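Side-chain contacts in catalase A (Saccharomyces cerevisiae, PDB 1A4E), which is a heme enzyme that catalyses the breakdown of hydrogen peroxide to water and oxygen, probably protecting cells from peroxide made by peroxisomal oxidases: residues T73-S78 against D211-Q216; L275-F280 against V285-Q290; V427-A432 against A473-G478. All coordinates share one frame; numbering follows the deposited sequence.

Contact 1 of 3, residues T73-S78 against D211-Q216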
loop_
_atom_site.group_PDB
_atom_site.type_symbol
_atom_site.label_atom_id
_atom_site.label_comp_id
_atom_site.label_asym_id
_atom_site.label_seq_id
_atom_site.Cartn_x
_atom_site.Cartn_y
_atom_site.Cartn_z
ATOM N N THR B 73 41.854 -1.662 16.325
ATOM C CA THR B 73 41.634 -0.215 16.290
ATOM C C THR B 73 42.562 0.547 15.330
ATOM O O THR B 73 42.309 1.699 14.968
ATOM C CB THR B 73 41.768 0.369 17.714
ATOM O OG1 THR B 73 43.073 0.071 18.192
ATOM C CG2 THR B 73 40.672 -0.164 18.632
ATOM N N ASP B 74 43.637 -0.111 14.881
ATOM C CA ASP B 74 44.548 0.422 13.868
ATOM C C ASP B 74 43.969 0.267 12.464
ATOM O O ASP B 74 44.390 0.941 11.525
ATOM C CB ASP B 74 45.905 -0.301 13.942
ATOM C CG ASP B 74 45.843 -1.824 13.846
ATOM O OD1 ASP B 74 45.251 -2.453 14.725
ATOM O OD2 ASP B 74 46.377 -2.374 12.890
ATOM N N ILE B 75 43.010 -0.648 12.300
ATOM C CA ILE B 75 42.338 -0.826 11.019
ATOM C C ILE B 75 41.000 -0.068 10.992
ATOM O O ILE B 75 40.695 0.640 10.033
ATOM C CB ILE B 75 42.108 -2.350 10.762
ATOM C CG1 ILE B 75 43.422 -3.130 10.832
ATOM C CG2 ILE B 75 41.445 -2.527 9.399
ATOM C CD1 ILE B 75 44.506 -2.765 9.788
ATOM N N CYS B 76 40.186 -0.164 12.047
ATOM C CA CYS B 76 38.856 0.426 12.064
ATOM C C CYS B 76 38.569 1.154 13.355
ATOM O O CYS B 76 38.692 0.582 14.436
ATOM C CB CYS B 76 37.821 -0.665 11.873
ATOM S SG CYS B 76 36.163 0.010 11.659
ATOM N N GLY B 77 38.154 2.416 13.222
ATOM C CA GLY B 77 37.855 3.272 14.358
ATOM C C GLY B 77 36.418 3.186 14.871
ATOM O O GLY B 77 36.071 3.978 15.747
ATOM N N SER B 78 35.557 2.273 14.370
ATOM C CA SER B 78 34.176 2.134 14.833
ATOM C C SER B 78 34.109 1.786 16.310
ATOM O O SER B 78 34.876 0.954 16.800
ATOM C CB SER B 78 33.446 1.040 14.070
ATOM O OG SER B 78 33.481 1.319 12.683
ATOM N N ASP B 211 43.965 6.654 8.142
ATOM C CA ASP B 211 44.578 5.562 7.386
ATOM C C ASP B 211 43.476 4.569 7.047
ATOM O O ASP B 211 42.652 4.255 7.905
ATOM C CB ASP B 211 45.664 4.834 8.214
ATOM C CG ASP B 211 46.756 5.718 8.826
ATOM O OD1 ASP B 211 47.230 6.620 8.133
ATOM O OD2 ASP B 211 47.141 5.509 9.992
ATOM N N TRP B 212 43.424 4.063 5.818
ATOM C CA TRP B 212 42.372 3.139 5.434
ATOM C C TRP B 212 42.872 1.885 4.742
ATOM O O TRP B 212 43.960 1.855 4.167
ATOM C CB TRP B 212 41.365 3.850 4.517
ATOM C CG TRP B 212 41.914 4.335 3.179
ATOM C CD1 TRP B 212 42.571 5.531 3.070
ATOM C CD2 TRP B 212 41.814 3.677 1.977
ATOM N NE1 TRP B 212 42.882 5.638 1.804
ATOM C CE2 TRP B 212 42.453 4.570 1.114
ATOM C CE3 TRP B 212 41.274 2.486 1.493
ATOM C CZ2 TRP B 212 42.573 4.285 -0.242
ATOM C CZ3 TRP B 212 41.393 2.201 0.133
ATOM C CH2 TRP B 212 42.036 3.093 -0.727
ATOM N N HIS B 213 42.042 0.842 4.780
ATOM C CA HIS B 213 42.358 -0.416 4.135
ATOM C C HIS B 213 41.165 -1.014 3.406
ATOM O O HIS B 213 40.009 -0.761 3.739
ATOM C CB HIS B 213 42.832 -1.449 5.154
ATOM C CG HIS B 213 44.224 -1.242 5.742
ATOM N ND1 HIS B 213 44.585 -0.412 6.708
ATOM C CD2 HIS B 213 45.343 -1.951 5.379
ATOM C CE1 HIS B 213 45.860 -0.585 6.953
ATOM N NE2 HIS B 213 46.306 -1.514 6.148
ATOM N N TYR B 214 41.461 -1.779 2.351
ATOM C CA TYR B 214 40.472 -2.606 1.689
ATOM C C TYR B 214 40.366 -3.829 2.583
ATOM O O TYR B 214 41.373 -4.419 2.973
ATOM C CB TYR B 214 40.931 -3.049 0.313
ATOM C CG TYR B 214 40.967 -1.941 -0.732
ATOM C CD1 TYR B 214 39.818 -1.205 -1.059
ATOM C CD2 TYR B 214 42.166 -1.672 -1.387
ATOM C CE1 TYR B 214 39.864 -0.210 -2.036
ATOM C CE2 TYR B 214 42.221 -0.674 -2.364
ATOM C CZ TYR B 214 41.070 0.049 -2.684
ATOM O OH TYR B 214 41.122 1.019 -3.666
ATOM N N VAL B 215 39.138 -4.211 2.931
ATOM C CA VAL B 215 38.880 -5.282 3.889
ATOM C C VAL B 215 37.926 -6.328 3.334
ATOM O O VAL B 215 36.996 -5.997 2.600
ATOM C CB VAL B 215 38.291 -4.660 5.202
ATOM C CG1 VAL B 215 37.943 -5.745 6.203
ATOM C CG2 VAL B 215 39.324 -3.764 5.878
ATOM N N GLN B 216 38.164 -7.613 3.619
ATOM C CA GLN B 216 37.192 -8.666 3.335
ATOM C C GLN B 216 36.988 -9.418 4.640
ATOM O O GLN B 216 37.940 -9.703 5.365
ATOM C CB GLN B 216 37.688 -9.621 2.257
ATOM C CG GLN B 216 37.566 -8.877 0.942
ATOM C CD GLN B 216 37.283 -9.725 -0.274
ATOM O OE1 GLN B 216 37.136 -10.940 -0.219
ATOM N NE2 GLN B 216 37.181 -9.083 -1.424
HETATM O O HOH W 1 42.820 1.392 8.250
#

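Contact 2 of 3, residues L275-F280 against V285-Q290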
loop_
_atom_site.group_PDB
_atom_site.type_symbol
_atom_site.label_atom_id
_atom_site.label_comp_id
_atom_site.label_asym_id
_atom_site.label_seq_id
_atom_site.Cartn_x
_atom_site.Cartn_y
_atom_site.Cartn_z
ATOM N N LEU B 275 47.773 -6.443 -7.647
ATOM C CA LEU B 275 46.998 -7.669 -7.829
ATOM C C LEU B 275 46.715 -7.999 -9.287
ATOM O O LEU B 275 46.504 -7.076 -10.074
ATOM C CB LEU B 275 45.651 -7.582 -7.107
ATOM C CG LEU B 275 45.529 -7.719 -5.589
ATOM C CD1 LEU B 275 44.081 -7.462 -5.215
ATOM C CD2 LEU B 275 45.923 -9.114 -5.118
ATOM N N PRO B 276 46.703 -9.285 -9.698
ATOM C CA PRO B 276 46.326 -9.736 -11.044
ATOM C C PRO B 276 44.859 -9.597 -11.460
ATOM O O PRO B 276 44.470 -9.946 -12.579
ATOM C CB PRO B 276 46.814 -11.174 -11.074
ATOM C CG PRO B 276 46.683 -11.632 -9.641
ATOM C CD PRO B 276 47.195 -10.411 -8.897
ATOM N N PHE B 277 44.038 -9.106 -10.525
ATOM C CA PHE B 277 42.611 -8.865 -10.696
ATOM C C PHE B 277 42.191 -7.640 -9.882
ATOM O O PHE B 277 42.984 -7.028 -9.161
ATOM C CB PHE B 277 41.806 -10.111 -10.248
ATOM C CG PHE B 277 42.090 -10.618 -8.834
ATOM C CD1 PHE B 277 41.512 -9.999 -7.721
ATOM C CD2 PHE B 277 42.953 -11.697 -8.656
ATOM C CE1 PHE B 277 41.805 -10.458 -6.439
ATOM C CE2 PHE B 277 43.239 -12.150 -7.366
ATOM C CZ PHE B 277 42.669 -11.534 -6.257
ATOM N N SER B 278 40.909 -7.285 -9.972
ATOM C CA SER B 278 40.386 -6.110 -9.294
ATOM C C SER B 278 39.856 -6.404 -7.889
ATOM O O SER B 278 39.263 -7.459 -7.632
ATOM C CB SER B 278 39.282 -5.512 -10.183
ATOM O OG SER B 278 38.849 -4.226 -9.761
ATOM N N VAL B 279 40.108 -5.474 -6.950
ATOM C CA VAL B 279 39.523 -5.564 -5.611
ATOM C C VAL B 279 38.025 -5.277 -5.651
ATOM O O VAL B 279 37.309 -5.582 -4.704
ATOM C CB VAL B 279 40.147 -4.562 -4.584
ATOM C CG1 VAL B 279 41.485 -5.135 -4.158
ATOM C CG2 VAL B 279 40.285 -3.146 -5.149
ATOM N N PHE B 280 37.552 -4.684 -6.754
ATOM C CA PHE B 280 36.154 -4.366 -6.969
ATOM C C PHE B 280 35.396 -5.496 -7.657
ATOM O O PHE B 280 34.231 -5.327 -8.027
ATOM C CB PHE B 280 36.064 -3.095 -7.816
ATOM C CG PHE B 280 36.860 -1.938 -7.239
ATOM C CD1 PHE B 280 36.805 -1.645 -5.870
ATOM C CD2 PHE B 280 37.666 -1.177 -8.091
ATOM C CE1 PHE B 280 37.557 -0.584 -5.354
ATOM C CE2 PHE B 280 38.413 -0.120 -7.565
ATOM C CZ PHE B 280 38.362 0.177 -6.200
ATOM N N VAL B 285 38.487 -14.014 -5.012
ATOM C CA VAL B 285 38.902 -14.066 -3.619
ATOM C C VAL B 285 40.362 -13.654 -3.547
ATOM O O VAL B 285 41.119 -13.759 -4.510
ATOM C CB VAL B 285 38.763 -15.484 -2.998
ATOM C CG1 VAL B 285 37.300 -15.850 -3.053
ATOM C CG2 VAL B 285 39.565 -16.547 -3.733
ATOM N N TRP B 286 40.733 -13.122 -2.390
ATOM C CA TRP B 286 42.096 -12.721 -2.088
ATOM C C TRP B 286 42.832 -13.921 -1.500
ATOM O O TRP B 286 42.294 -14.610 -0.625
ATOM C CB TRP B 286 42.127 -11.587 -1.060
ATOM C CG TRP B 286 41.459 -10.267 -1.442
ATOM C CD1 TRP B 286 40.925 -10.003 -2.686
ATOM C CD2 TRP B 286 41.336 -9.208 -0.585
ATOM N NE1 TRP B 286 40.465 -8.780 -2.609
ATOM C CE2 TRP B 286 40.682 -8.267 -1.391
ATOM C CE3 TRP B 286 41.677 -8.909 0.736
ATOM C CZ2 TRP B 286 40.362 -7.010 -0.885
ATOM C CZ3 TRP B 286 41.357 -7.649 1.244
ATOM C CH2 TRP B 286 40.708 -6.709 0.437
ATOM N N PRO B 287 44.061 -14.216 -1.938
ATOM C CA PRO B 287 44.866 -15.346 -1.452
ATOM C C PRO B 287 45.234 -15.184 0.021
ATOM O O PRO B 287 45.652 -14.106 0.452
ATOM C CB PRO B 287 46.068 -15.355 -2.367
ATOM C CG PRO B 287 45.687 -14.467 -3.538
ATOM C CD PRO B 287 44.821 -13.406 -2.884
ATOM N N GLN B 288 45.039 -16.232 0.825
ATOM C CA GLN B 288 45.350 -16.148 2.249
ATOM C C GLN B 288 46.820 -16.289 2.633
ATOM O O GLN B 288 47.191 -16.001 3.774
ATOM C CB GLN B 288 44.538 -17.194 3.002
ATOM C CG GLN B 288 43.085 -16.762 3.031
ATOM C CD GLN B 288 42.160 -17.718 3.751
ATOM O OE1 GLN B 288 42.538 -18.440 4.674
ATOM N NE2 GLN B 288 40.900 -17.714 3.335
ATOM N N GLY B 289 47.672 -16.726 1.690
ATOM C CA GLY B 289 49.103 -16.824 1.935
ATOM C C GLY B 289 49.688 -15.433 2.142
ATOM O O GLY B 289 50.270 -15.128 3.190
ATOM N N GLN B 290 49.393 -14.565 1.179
ATOM C CA GLN B 290 49.856 -13.197 1.189
ATOM C C GLN B 290 49.022 -12.306 2.085
ATOM O O GLN B 290 49.568 -11.390 2.702
ATOM C CB GLN B 290 49.828 -12.648 -0.219
ATOM C CG GLN B 290 50.700 -11.418 -0.318
ATOM C CD GLN B 290 50.760 -10.777 -1.694
ATOM O OE1 GLN B 290 51.037 -9.586 -1.766
ATOM N NE2 GLN B 290 50.470 -11.457 -2.808
HETATM O O HOH W 2 38.746 -8.963 -5.149
#

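Contact 3 of 3, residues V427-A432 against A473-G478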
loop_
_atom_site.group_PDB
_atom_site.type_symbol
_atom_site.label_atom_id
_atom_site.label_comp_id
_atom_site.label_asym_id
_atom_site.label_seq_id
_atom_site.Cartn_x
_atom_site.Cartn_y
_atom_site.Cartn_z
ATOM N N VAL B 427 41.719 -15.291 -16.833
ATOM C CA VAL B 427 41.644 -14.619 -15.538
ATOM C C VAL B 427 40.358 -14.883 -14.742
ATOM O O VAL B 427 40.410 -14.998 -13.518
ATOM C CB VAL B 427 41.880 -13.092 -15.806
ATOM C CG1 VAL B 427 40.736 -12.499 -16.626
ATOM C CG2 VAL B 427 42.058 -12.363 -14.474
ATOM N N ASP B 428 39.211 -15.031 -15.416
ATOM C CA ASP B 428 37.947 -15.321 -14.757
ATOM C C ASP B 428 37.634 -16.799 -14.625
ATOM O O ASP B 428 36.555 -17.173 -14.169
ATOM C CB ASP B 428 36.816 -14.633 -15.506
ATOM C CG ASP B 428 36.927 -13.110 -15.541
ATOM O OD1 ASP B 428 37.531 -12.510 -14.654
ATOM O OD2 ASP B 428 36.395 -12.509 -16.466
ATOM N N PHE B 429 38.581 -17.658 -15.018
ATOM C CA PHE B 429 38.446 -19.097 -14.868
ATOM C C PHE B 429 39.510 -19.686 -13.955
ATOM O O PHE B 429 39.319 -20.781 -13.428
ATOM C CB PHE B 429 38.523 -19.783 -16.233
ATOM C CG PHE B 429 37.239 -19.619 -17.036
ATOM C CD1 PHE B 429 37.014 -18.457 -17.778
ATOM C CD2 PHE B 429 36.266 -20.624 -17.000
ATOM C CE1 PHE B 429 35.812 -18.298 -18.468
ATOM C CE2 PHE B 429 35.067 -20.458 -17.697
ATOM C CZ PHE B 429 34.840 -19.296 -18.431
ATOM N N VAL B 430 40.604 -18.947 -13.719
ATOM C CA VAL B 430 41.714 -19.391 -12.883
ATOM C C VAL B 430 41.293 -19.857 -11.492
ATOM O O VAL B 430 41.567 -20.998 -11.124
ATOM C CB VAL B 430 42.754 -18.226 -12.799
ATOM C CG1 VAL B 430 43.794 -18.406 -11.703
ATOM C CG2 VAL B 430 43.568 -18.246 -14.069
ATOM N N GLN B 431 40.601 -19.008 -10.724
ATOM C CA GLN B 431 40.184 -19.343 -9.364
ATOM C C GLN B 431 39.154 -20.450 -9.258
ATOM O O GLN B 431 39.121 -21.164 -8.258
ATOM C CB GLN B 431 39.646 -18.108 -8.673
ATOM C CG GLN B 431 40.760 -17.093 -8.464
ATOM C CD GLN B 431 40.359 -15.898 -7.626
ATOM O OE1 GLN B 431 39.218 -15.783 -7.191
ATOM N NE2 GLN B 431 41.282 -14.972 -7.369
ATOM N N ALA B 432 38.322 -20.623 -10.289
ATOM C CA ALA B 432 37.379 -21.730 -10.326
ATOM C C ALA B 432 38.153 -23.043 -10.410
ATOM O O ALA B 432 37.826 -24.027 -9.749
ATOM C CB ALA B 432 36.484 -21.609 -11.546
ATOM N N ALA B 473 34.558 -27.538 -19.339
ATOM C CA ALA B 473 35.780 -28.037 -19.963
ATOM C C ALA B 473 36.876 -26.982 -19.891
ATOM O O ALA B 473 38.068 -27.293 -19.849
ATOM C CB ALA B 473 35.568 -28.360 -21.434
ATOM N N ARG B 474 36.456 -25.714 -19.840
ATOM C CA ARG B 474 37.379 -24.608 -19.732
ATOM C C ARG B 474 37.988 -24.527 -18.331
ATOM O O ARG B 474 39.007 -23.868 -18.121
ATOM C CB ARG B 474 36.603 -23.364 -20.115
ATOM C CG ARG B 474 37.519 -22.230 -20.489
ATOM C CD ARG B 474 36.773 -21.206 -21.299
ATOM N NE ARG B 474 37.581 -20.001 -21.367
ATOM C CZ ARG B 474 37.043 -18.808 -21.630
ATOM N NH1 ARG B 474 35.734 -18.658 -21.850
ATOM N NH2 ARG B 474 37.832 -17.733 -21.625
ATOM N N VAL B 475 37.393 -25.227 -17.356
ATOM C CA VAL B 475 37.944 -25.327 -16.010
ATOM C C VAL B 475 38.814 -26.580 -15.952
ATOM O O VAL B 475 39.965 -26.540 -15.520
ATOM C CB VAL B 475 36.795 -25.417 -14.971
ATOM C CG1 VAL B 475 37.329 -25.590 -13.549
ATOM C CG2 VAL B 475 35.986 -24.131 -15.040
ATOM N N ASP B 476 38.253 -27.703 -16.412
ATOM C CA ASP B 476 38.914 -29.001 -16.410
ATOM C C ASP B 476 38.138 -29.912 -17.357
ATOM O O ASP B 476 36.924 -30.087 -17.224
ATOM C CB ASP B 476 38.909 -29.584 -14.990
ATOM C CG ASP B 476 39.747 -30.842 -14.821
ATOM O OD1 ASP B 476 40.927 -30.728 -14.506
ATOM O OD2 ASP B 476 39.220 -31.938 -14.979
ATOM N N LYS B 477 38.833 -30.499 -18.339
ATOM C CA LYS B 477 38.187 -31.376 -19.303
ATOM C C LYS B 477 37.710 -32.686 -18.708
ATOM O O LYS B 477 36.735 -33.250 -19.195
ATOM C CB LYS B 477 39.150 -31.627 -20.457
ATOM C CG LYS B 477 39.037 -30.467 -21.449
ATOM C CD LYS B 477 40.353 -29.872 -21.962
ATOM C CE LYS B 477 41.196 -30.872 -22.750
ATOM N NZ LYS B 477 42.319 -30.214 -23.388
ATOM N N GLY B 478 38.355 -33.147 -17.628
ATOM C CA GLY B 478 37.950 -34.362 -16.932
ATOM C C GLY B 478 36.647 -34.165 -16.163
ATOM O O GLY B 478 35.846 -35.092 -16.021
#

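Contact 1 of 3, residues T73-S78 against D211-Q216
I75 is the one residue of 73-78 whose side chain reaches the strand, where it meets H213 and V215. Just before it, D74 faces elsewhere: its carboxylate forms a salt bridge with R294 through OD1, and its backbone O accepts from ND2 of the N207 side chain, whose OD1 takes D211 N, so that N207 links both segments. The two branches of I75 divide the work. CG1 stands anti to the carbonyl carbon (chi1 -56°) and carries CD1 out over one face of the H213 imidazole. There CD1 lies 4.0 Å from the H213 ring centroid and 21° off the ring normal, a CH-pi contact displaced toward the CE1-ND1 rim; I75 CD1 and H213 CE1 are 3.8 Å apart. The other branch ends in I75 CG2, 4.3 Å from V215 CG2, a looser apolar touch. The carbonyl of I75 adds a polar link: a water bonds I75 O at 2.9 Å, also bonds D211 O, and sits in the plane of the H213 ring at 3.0 Å from H213 ND1. The imidazole is therefore met by a methyl over a face and by water at its edge, which together probably limit its rotation. Past I75 the chain turns back, closed by S78 N donating to C76 SG over 3.6 Å, nearly straight. Strand alternation explains the pairing, since H213 and V215 point to the loop while W212 points away. The loop joins the antiparallel strands 59-68 and 87-95 of the catalase beta-barrel and lies against strand 212-221. T266 of strand 259-267 touches both I75 and H213, and strand 203-206 holds the residues just after I75, with G77 bonded to the backbone of S206 and C76 packed on W205.

Contact 2 of 3, residues L275-F280 against V285-Q290
F277 pushes its ring end against the chain of 285-290, and the close packing centres there. F277 CZ comes to 3.2 Å from V285 O, with F277 CE1 and CE2 equally far behind, so the ring meets that carbonyl with its end carbon. The phenyl CG sits between the backbone N and the carbonyl carbon (chi1 54°), a position that sends the ring across to V285 and W286. W286 CD1 lies in the plane of the F277 ring, 3.9 Å from F277 CE1, and the two side chains cross at about a right angle. Further along the indole, V279 CG1 rests obliquely against W286 CZ2, also at 3.9 Å. Both segments belong to the irregular connection that leaves helix 269-274 and leads into strand 294-303 of the catalase beta-barrel, and W286 is buried against that barrel, touching Y214 and Q216 of strand 212-221 and, like V279, M267 of strand 259-267. W286 NE1 has a weak bond to a water at 3.1 Å, and the same water bonds S278 O, so a polar bridge runs beside the apolar one. Packing thins out toward the solvent. The exposed P287 adds only its CD, 4.4 Å from F277 CZ at the ring edge. V285 turns its side chain away from 275-280 to P132 and V133, leaving its carbonyl to meet the phenyl. That side chain lies about 12 Å from the side chain of N129, an active-site residue, and about as far from a bound heme. Beyond P287 the chain from Q288 to Q290 is exposed, with G289 and Q290 touching a crystal neighbour.

Contact 3 of 3, residues V427-A432 against A473-G478
Cation-pi stacking dominates the meeting of F429 and R474. The R474 guanidinium lies nearly flat on the F429 ring, centres 4.1 Å apart and planes at 25°, with F429 CE1 beneath the middle of the guanidinium. R474 CG is anti to the backbone N (chi1 -161°) and the chain stays extended to NE, which lays CD, NE and the guanidinium over one face of the phenyl. Its aliphatic part adds a CH-pi contact, R474 CD standing 4.0 Å from the F429 ring centroid. Apolar packing comes from V475: its CG2 meets the ring edge 4.0 Å from F429 CD2 and touches A432 CB at 4.3 Å, while V475 CG1 leans on the A432 carbonyl group. Were F429 an alanine, the guanidinium of R474 would probably be set free to turn, and V475 would lose its aromatic neighbour. Polar bonds fix the turn: R433 donates to the backbone O of both R474 and V475, and R474 NH2 bonds G425 O weakly. D476 in turn is the N-cap of helix 477-487. In the C-terminal helical domain of catalase, the contact joins the entry to helix 430-440 with the turn between helices 462-473 and 477-487, and I176 of helix 176-182 packs on F429, A432 and V475.

Followed from the N terminus, the contacts come in series and none nests in or crosses another. Contact 1 closes a long excursion of 132 residues, bringing a loop between two barrel strands onto strand 212-221. Contact 2 closes a tight loop with four residues between its segments, and contact 3 spans 40 residues, mostly helical, in the C-terminal domain. Contact 2 is the intermediate, its centre about 17 Å from those of the other two: W286 CH2 packs 3.5 Å from Y214 O of contact 1, while V285 N probably bonds Q431 OE1 of contact 3. Contacts 1 and 3 do not touch each other; through these two touches contact 2 joins the barrel to the C-terminal helices.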